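Local coordinates for putative pyridoxal phosphate-dependent transferase (Clostridium difficile, PDB 4DGT), which is of uncharacterised function but belongs to the aminotransferase class I and II family and binds pyridoxal-5'-phosphate, at residues Y326-D331 with Q368-A373. Residues are numbered along the deposited sequence; the frame is centred on the assembly and turned at random.
Sequences YLLWVD and QRINLA
The ring of Y326 packs one face against A373, whose CB stands 3.7 Å from the ring centroid and 13° off its normal, a CH-pi contact. With CG between its backbone N and carbonyl carbon (chi1 54°), the ring is turned toward A373. N371 runs alongside, its amide tilted 20° from the ring and OD1 3.4 Å from Y326 CD1. The same OD1 closes an Asx turn by accepting from A373 N at 2.9 Å, while ND2 is held by the V39 and D41 carbonyls. L372 N donates to Y326 O, continuing the antiparallel pairing of L328 with I370 and V330 with Q368, each doubly hydrogen-bonded, midway between strands 318-319 and 355-356. The opposite face is apolar and close-packed: V330 CG2 meets I370 CD1 at 3.9 Å, and L328 CB meets L372 CD1. Every touching residue is buried, leaving no solvent side; contact thins at W329, where R369 CB comes to the ring edge, 4.1 Å from CE3, and Y367 stacks on the ring. R369, bent at chi3, lays its guanidinium over L327, whose side chain is about 5 Å from pyridoxal-5'-phosphate. Hydrogen bonds to N175 and W38 O are consistent with a guanidinium of restrained orientation beside the cofactor pocket.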
loop_
_atom_site.group_PDB
_atom_site.type_symbol
_atom_site.label_atom_id
_atom_site.label_comp_id
_atom_site.label_asym_id
_atom_site.label_seq_id
_atom_site.Cartn_x
_atom_site.Cartn_y
_atom_site.Cartn_z
ATOM N N TYR A 326 -24.848 -0.226 0.745
ATOM C CA TYR A 326 -25.555 -0.441 -0.503
ATOM C C TYR A 326 -25.715 -1.948 -0.836
ATOM O O TYR A 326 -25.877 -2.339 -1.991
ATOM C CB TYR A 326 -24.825 0.321 -1.635
ATOM C CG TYR A 326 -23.353 0.072 -1.849
ATOM C CD1 TYR A 326 -22.883 -1.158 -2.306
ATOM C CD2 TYR A 326 -22.462 1.121 -1.739
ATOM C CE1 TYR A 326 -21.559 -1.329 -2.564
ATOM C CE2 TYR A 326 -21.105 0.983 -2.013
ATOM C CZ TYR A 326 -20.657 -0.257 -2.406
ATOM O OH TYR A 326 -19.333 -0.535 -2.783
ATOM N N LEU A 327 -25.765 -2.790 0.189
ATOM C CA LEU A 327 -25.792 -4.241 0.037
ATOM C C LEU A 327 -27.064 -4.754 0.579
ATOM O O LEU A 327 -27.496 -4.349 1.693
ATOM C CB LEU A 327 -24.596 -4.773 0.838
ATOM C CG LEU A 327 -23.240 -4.184 0.512
ATOM C CD1 LEU A 327 -22.141 -4.448 1.565
ATOM C CD2 LEU A 327 -22.820 -4.652 -0.882
ATOM N N LEU A 328 -27.686 -5.634 -0.180
ATOM C CA LEU A 328 -28.979 -6.203 0.198
ATOM C C LEU A 328 -28.759 -7.669 0.650
ATOM O O LEU A 328 -28.037 -8.420 -0.029
ATOM C CB LEU A 328 -29.908 -6.090 -1.032
ATOM C CG LEU A 328 -31.376 -6.351 -0.847
ATOM C CD1 LEU A 328 -32.011 -5.181 -0.104
ATOM C CD2 LEU A 328 -32.037 -6.481 -2.231
ATOM N N TRP A 329 -29.396 -8.034 1.737
ATOM C CA TRP A 329 -29.251 -9.299 2.379
ATOM C C TRP A 329 -30.568 -10.079 2.223
ATOM O O TRP A 329 -31.564 -9.725 2.847
ATOM C CB TRP A 329 -28.904 -9.045 3.848
ATOM C CG TRP A 329 -28.507 -10.220 4.712
ATOM C CD1 TRP A 329 -29.088 -10.587 5.915
ATOM C CD2 TRP A 329 -27.391 -11.158 4.546
ATOM N NE1 TRP A 329 -28.424 -11.642 6.471
ATOM C CE2 TRP A 329 -27.365 -11.981 5.722
ATOM C CE3 TRP A 329 -26.399 -11.341 3.583
ATOM C CZ2 TRP A 329 -26.442 -13.004 5.868
ATOM C CZ3 TRP A 329 -25.453 -12.353 3.734
ATOM C CH2 TRP A 329 -25.471 -13.172 4.876
ATOM N N VAL A 330 -30.538 -11.114 1.399
ATOM C CA VAL A 330 -31.777 -11.789 0.973
ATOM C C VAL A 330 -31.773 -13.250 1.377
ATOM O O VAL A 330 -30.777 -13.976 1.091
ATOM C CB VAL A 330 -31.946 -11.710 -0.554
ATOM C CG1 VAL A 330 -33.234 -12.417 -1.046
ATOM C CG2 VAL A 330 -31.882 -10.275 -1.044
ATOM N N ASP A 331 -32.860 -13.646 2.067
ATOM C CA ASP A 331 -33.016 -15.008 2.599
ATOM C C ASP A 331 -33.639 -15.890 1.545
ATOM O O ASP A 331 -34.804 -15.659 1.191
ATOM C CB ASP A 331 -33.920 -14.986 3.835
ATOM C CG ASP A 331 -33.967 -16.276 4.550
ATOM O OD1 ASP A 331 -33.410 -17.291 4.118
ATOM O OD2 ASP A 331 -34.677 -16.287 5.595
ATOM N N GLN A 368 -27.984 -14.712 0.509
ATOM C CA GLN A 368 -27.099 -14.177 -0.489
ATOM C C GLN A 368 -27.071 -12.642 -0.349
ATOM O O GLN A 368 -28.110 -12.018 0.058
ATOM C CB GLN A 368 -27.603 -14.529 -1.899
ATOM C CG GLN A 368 -27.826 -16.016 -2.176
ATOM C CD GLN A 368 -26.514 -16.745 -2.429
ATOM O OE1 GLN A 368 -25.649 -16.240 -3.149
ATOM N NE2 GLN A 368 -26.355 -17.937 -1.887
ATOM N N ARG A 369 -25.908 -12.044 -0.633
ATOM C CA ARG A 369 -25.734 -10.590 -0.554
ATOM C C ARG A 369 -25.674 -10.047 -2.000
ATOM O O ARG A 369 -24.875 -10.560 -2.819
ATOM C CB ARG A 369 -24.473 -10.218 0.163
ATOM C CG ARG A 369 -24.456 -8.771 0.598
ATOM C CD ARG A 369 -23.091 -8.379 1.103
ATOM N NE ARG A 369 -22.132 -8.263 0.022
ATOM C CZ ARG A 369 -20.854 -8.044 0.207
ATOM N NH1 ARG A 369 -20.357 -7.839 1.417
ATOM N NH2 ARG A 369 -20.069 -7.955 -0.852
ATOM N N ILE A 370 -26.460 -9.000 -2.290
ATOM C CA ILE A 370 -26.549 -8.398 -3.609
ATOM C C ILE A 370 -26.094 -6.932 -3.533
ATOM O O ILE A 370 -26.547 -6.149 -2.635
ATOM C CB ILE A 370 -27.991 -8.376 -4.148
ATOM C CG1 ILE A 370 -28.643 -9.745 -3.915
ATOM C CG2 ILE A 370 -27.991 -8.024 -5.646
ATOM C CD1 ILE A 370 -30.066 -9.841 -4.428
ATOM N N ASN A 371 -25.200 -6.527 -4.429
ATOM C CA ASN A 371 -24.683 -5.156 -4.474
ATOM C C ASN A 371 -25.588 -4.274 -5.319
ATOM O O ASN A 371 -25.689 -4.496 -6.521
ATOM C CB ASN A 371 -23.273 -5.222 -5.080
ATOM C CG ASN A 371 -22.584 -3.877 -5.183
ATOM O OD1 ASN A 371 -23.199 -2.818 -5.260
ATOM N ND2 ASN A 371 -21.265 -3.935 -5.291
ATOM N N LEU A 372 -26.227 -3.250 -4.711
ATOM C CA LEU A 372 -27.190 -2.390 -5.433
ATOM C C LEU A 372 -26.593 -1.080 -5.911
ATOM O O LEU A 372 -27.313 -0.183 -6.397
ATOM C CB LEU A 372 -28.413 -2.144 -4.571
ATOM C CG LEU A 372 -29.552 -3.191 -4.802
ATOM C CD1 LEU A 372 -29.072 -4.659 -4.781
ATOM C CD2 LEU A 372 -30.760 -2.920 -3.929
ATOM N N ALA A 373 -25.282 -0.897 -5.810
ATOM C CA ALA A 373 -24.649 0.349 -6.290
ATOM C C ALA A 373 -24.292 0.208 -7.765
ATOM O O ALA A 373 -23.106 0.149 -8.154
ATOM C CB ALA A 373 -23.380 0.670 -5.453
#